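Local coordinates for epimerase family protein SDR39U1 (Homo sapiens, PDB 4B4O), which is a putative NADP-dependent oxidoreductase of the short-chain dehydrogenase/reductase family that binds NADPH, at residues A[230-233]-A[234-238]; A[221-224]-A[225-229]. The protein carries 3 engineered substitutions. All coordinates share one frame; numbering follows the deposited sequence.

How the contacts relate
Contacts 1 and 2 lie in series on helix 225-236, their centres about 12 Å apart. Contact 2 starts the helix and contact 1 ends it. Each is partly buried, with an apolar side and a polar rim. At the start, A223, N225 and F228 are buried, and a threonine hydroxyl caps the first turn. At the end, F232 and G233 are buried, while Q230, A234, G237 and R238 are exposed. There the closing bonds are purely backbone, in a Schellman motif. Helices 166-176 and 284-293 touch both contacts. F228 of contact 2 meets F232 of contact 1 ring to ring, so one aromatic row runs along the helix.

Contact 1 (A[230-233]-A[234-238]); sequences QTFG and AALGR. Engineered in segment 230-233: F232 (natural residue Leu).
F232 and L236 form the apolar part of this helix end, one turn apart. L236 CD1 sits over one face of the F232 ring, offset toward its rim. It is 3.8 Å from the ring centroid, a CH-pi contact, and comes closest to F232 CE1 at 3.5 Å. F232 is engineered; the natural residue is leucine. Its CG is anti to the backbone N and beside the carbonyl carbon (chi1 -167°); the ring stands out from the helix and leans slightly toward L236, whose CD1 meets its face.

The backbone bonds are those of a helix that is finishing. A234 N donates to Q230 O at 2.9 Å, and A235 N to T231 O at 3.0 Å. L236 N binds F232 O at 3.1 Å and makes a weak second bond to G233 O. The chain then turns back in a Schellman motif. R238 N donates to G233 O at 2.9 Å with a nearly straight N-H (172°), from above the carbonyl plane. G237 N bonds to A234 O at 3.1 Å. G237 has a positive phi (70°), which favours glycine.

Two polar side chains find partners nearby. T231 OG1 is hydrogen-bonded to E227 O, one turn back. R238 NE bonds to R176 O, and R238 NH1 makes a weak bond to G237 O.

The apolar side of the helix faces two others. F232 packs on M168, L172 and F175 of helix 166-176, and on L288 of helix 284-293. L236 reaches F175 and R176 of the first and A292 of the second. The preceding turn adds the F228 ring beside F232.

Contact 2 (A[221-224]-A[225-229]); sequences SSAT and NAEFA
The E227 carboxylate lies flat against A223. A223 CA and CB both sit over one of its faces, and the nearest pair is E227 OE1 to A223 CA at 3.6 Å. E227 reaches back over the loop because CG is anti to its backbone N (chi1 174°) and the chain is extended beyond. The F228 ring leads away from the loop, stacks on F190 and touches M168 and M171 of helix 166-176. Of the F228 side chain, CB alone comes near T224, beside its carbonyl oxygen.

T224 is the N-cap. Its OG1 accepts from E227 N at 3.2 Å (162° at the hydrogen), and its O accepts from F228 N at 2.9 Å, in the carbonyl plane. Just before it, S221 OG accepts from A223 N in an ST turn and also bonds W192 NE1. With an alanine here instead of E227, A223 would probably lose its carboxylate cover and the helix start a nearby negative charge. E227 OE1 is 3.9 Å from T224 N, too far to complete a capping box. The acid may still favour the helix start electrostatically, while the hydroxyl of T224 directly satisfies a first-turn amide.

Contact 1 (A[230-233]-A[234-238])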
loop_
_atom_site.group_PDB
_atom_site.type_symbol
_atom_site.label_atom_id
_atom_site.label_comp_id
_atom_site.label_asym_id
_atom_site.label_seq_id
_atom_site.Cartn_x
_atom_site.Cartn_y
_atom_site.Cartn_z
ATOM N N GLN A 230 20.581 -8.380 -1.140
ATOM C CA GLN A 230 21.759 -8.433 -1.991
ATOM C C GLN A 230 21.742 -7.323 -3.055
ATOM O O GLN A 230 22.720 -6.598 -3.208
ATOM C CB GLN A 230 21.850 -9.825 -2.613
ATOM C CG GLN A 230 23.003 -10.043 -3.570
ATOM C CD GLN A 230 22.872 -11.414 -4.310
ATOM O OE1 GLN A 230 22.784 -12.493 -3.687
ATOM N NE2 GLN A 230 22.835 -11.359 -5.665
ATOM N N THR A 231 20.605 -7.163 -3.730
ATOM C CA THR A 231 20.428 -6.138 -4.779
ATOM C C THR A 231 20.499 -4.726 -4.226
ATOM O O THR A 231 21.013 -3.822 -4.840
ATOM C CB THR A 231 19.055 -6.291 -5.478
ATOM O OG1 THR A 231 18.921 -7.622 -5.976
ATOM C CG2 THR A 231 18.899 -5.317 -6.661
ATOM N N PHE A 232 19.987 -4.557 -3.016
ATOM C CA PHE A 232 20.012 -3.263 -2.361
ATOM C C PHE A 232 21.443 -2.887 -1.954
ATOM O O PHE A 232 21.874 -1.757 -2.179
ATOM C CB PHE A 232 19.082 -3.299 -1.149
ATOM C CG PHE A 232 18.781 -1.961 -0.552
ATOM C CD1 PHE A 232 18.923 -0.792 -1.277
ATOM C CD2 PHE A 232 18.288 -1.883 0.750
ATOM C CE1 PHE A 232 18.610 0.436 -0.702
ATOM C CE2 PHE A 232 17.952 -0.667 1.320
ATOM C CZ PHE A 232 18.120 0.493 0.597
ATOM N N GLY A 233 22.166 -3.827 -1.350
ATOM C CA GLY A 233 23.582 -3.638 -1.059
ATOM C C GLY A 233 24.366 -3.286 -2.320
ATOM O O GLY A 233 25.119 -2.296 -2.336
ATOM N N ALA A 234 24.158 -4.046 -3.388
ATOM C CA ALA A 234 24.832 -3.761 -4.650
ATOM C C ALA A 234 24.523 -2.336 -5.091
ATOM O O ALA A 234 25.428 -1.597 -5.432
ATOM C CB ALA A 234 24.474 -4.783 -5.729
ATOM N N ALA A 235 23.272 -1.922 -5.031
ATOM C CA ALA A 235 22.892 -0.593 -5.524
ATOM C C ALA A 235 23.520 0.521 -4.718
ATOM O O ALA A 235 23.717 1.621 -5.233
ATOM C CB ALA A 235 21.369 -0.418 -5.549
ATOM N N LEU A 236 23.790 0.260 -3.441
ATOM C CA LEU A 236 24.413 1.272 -2.556
ATOM C C LEU A 236 25.941 1.147 -2.509
ATOM O O LEU A 236 26.619 1.991 -1.952
ATOM C CB LEU A 236 23.849 1.144 -1.129
ATOM C CG LEU A 236 22.344 1.380 -0.949
ATOM C CD1 LEU A 236 21.903 0.803 0.396
ATOM C CD2 LEU A 236 21.963 2.838 -1.125
ATOM N N GLY A 237 26.462 0.073 -3.095
ATOM C CA GLY A 237 27.891 -0.235 -3.031
ATOM C C GLY A 237 28.369 -0.665 -1.643
ATOM O O GLY A 237 29.451 -0.279 -1.215
ATOM N N ARG A 238 27.561 -1.470 -0.958
ATOM C CA ARG A 238 27.836 -1.833 0.424
ATOM C C ARG A 238 27.705 -3.296 0.682
ATOM O O ARG A 238 26.880 -3.995 0.058
ATOM C CB ARG A 238 26.821 -1.168 1.342
ATOM C CG ARG A 238 27.028 0.258 1.767
ATOM C CD ARG A 238 28.352 0.627 2.385
ATOM N NE ARG A 238 28.189 2.077 2.331
ATOM C CZ ARG A 238 28.660 2.928 1.434
ATOM N NH1 ARG A 238 29.545 2.579 0.521
ATOM N NH2 ARG A 238 28.259 4.189 1.559
#

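Contact 2 (A[221-224]-A[225-229])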
loop_
_atom_site.group_PDB
_atom_site.type_symbol
_atom_site.label_atom_id
_atom_site.label_comp_id
_atom_site.label_asym_id
_atom_site.label_seq_id
_atom_site.Cartn_x
_atom_site.Cartn_y
_atom_site.Cartn_z
ATOM N N SER A 221 7.631 -9.330 -10.332
ATOM C CA SER A 221 8.958 -9.776 -9.951
ATOM C C SER A 221 8.820 -10.990 -9.051
ATOM O O SER A 221 7.752 -11.242 -8.499
ATOM C CB SER A 221 9.681 -8.630 -9.227
ATOM O OG SER A 221 10.801 -9.057 -8.480
ATOM N N SER A 222 9.892 -11.743 -8.923
ATOM C CA SER A 222 9.909 -12.937 -8.076
ATOM C C SER A 222 10.941 -12.812 -6.956
ATOM O O SER A 222 11.431 -13.819 -6.452
ATOM C CB SER A 222 10.241 -14.175 -8.926
ATOM O OG SER A 222 9.203 -14.373 -9.849
ATOM N N ALA A 223 11.272 -11.586 -6.585
ATOM C CA ALA A 223 12.284 -11.367 -5.582
ATOM C C ALA A 223 11.965 -12.160 -4.330
ATOM O O ALA A 223 10.809 -12.255 -3.920
ATOM C CB ALA A 223 12.413 -9.887 -5.239
ATOM N N THR A 224 13.014 -12.747 -3.747
ATOM C CA THR A 224 12.978 -13.225 -2.361
ATOM C C THR A 224 13.601 -12.126 -1.500
ATOM O O THR A 224 14.264 -11.231 -2.014
ATOM C CB THR A 224 13.785 -14.526 -2.167
ATOM O OG1 THR A 224 15.167 -14.265 -2.458
ATOM C CG2 THR A 224 13.243 -15.640 -3.042
ATOM N N ASN A 225 13.410 -12.209 -0.191
ATOM C CA ASN A 225 14.055 -11.276 0.722
ATOM C C ASN A 225 15.589 -11.290 0.629
ATOM O O ASN A 225 16.207 -10.237 0.702
ATOM C CB ASN A 225 13.614 -11.548 2.167
ATOM C CG ASN A 225 14.387 -10.743 3.185
ATOM O OD1 ASN A 225 15.502 -11.110 3.563
ATOM N ND2 ASN A 225 13.806 -9.629 3.629
ATOM N N ALA A 226 16.194 -12.477 0.475
ATOM C CA ALA A 226 17.650 -12.585 0.270
ATOM C C ALA A 226 18.059 -11.819 -0.969
ATOM O O ALA A 226 19.038 -11.066 -0.942
ATOM C CB ALA A 226 18.097 -14.026 0.144
ATOM N N GLU A 227 17.305 -11.981 -2.054
ATOM C CA GLU A 227 17.613 -11.253 -3.315
ATOM C C GLU A 227 17.454 -9.728 -3.153
ATOM O O GLU A 227 18.266 -8.960 -3.647
ATOM C CB GLU A 227 16.776 -11.790 -4.503
ATOM C CG GLU A 227 16.923 -11.003 -5.827
ATOM C CD GLU A 227 15.870 -11.382 -6.894
ATOM O OE1 GLU A 227 15.390 -12.560 -6.836
ATOM O OE2 GLU A 227 15.501 -10.528 -7.763
ATOM N N PHE A 228 16.441 -9.306 -2.412
ATOM C CA PHE A 228 16.293 -7.895 -2.067
ATOM C C PHE A 228 17.512 -7.303 -1.328
ATOM O O PHE A 228 18.000 -6.230 -1.675
ATOM C CB PHE A 228 15.025 -7.662 -1.210
ATOM C CG PHE A 228 14.989 -6.318 -0.560
ATOM C CD1 PHE A 228 14.670 -5.202 -1.303
ATOM C CD2 PHE A 228 15.349 -6.162 0.762
ATOM C CE1 PHE A 228 14.674 -3.950 -0.734
ATOM C CE2 PHE A 228 15.373 -4.904 1.345
ATOM C CZ PHE A 228 15.029 -3.795 0.596
ATOM N N ALA A 229 17.963 -7.976 -0.283
ATOM C CA ALA A 229 19.075 -7.473 0.508
ATOM C C ALA A 229 20.322 -7.346 -0.355
ATOM O O ALA A 229 21.037 -6.341 -0.301
ATOM C CB ALA A 229 19.329 -8.369 1.726
#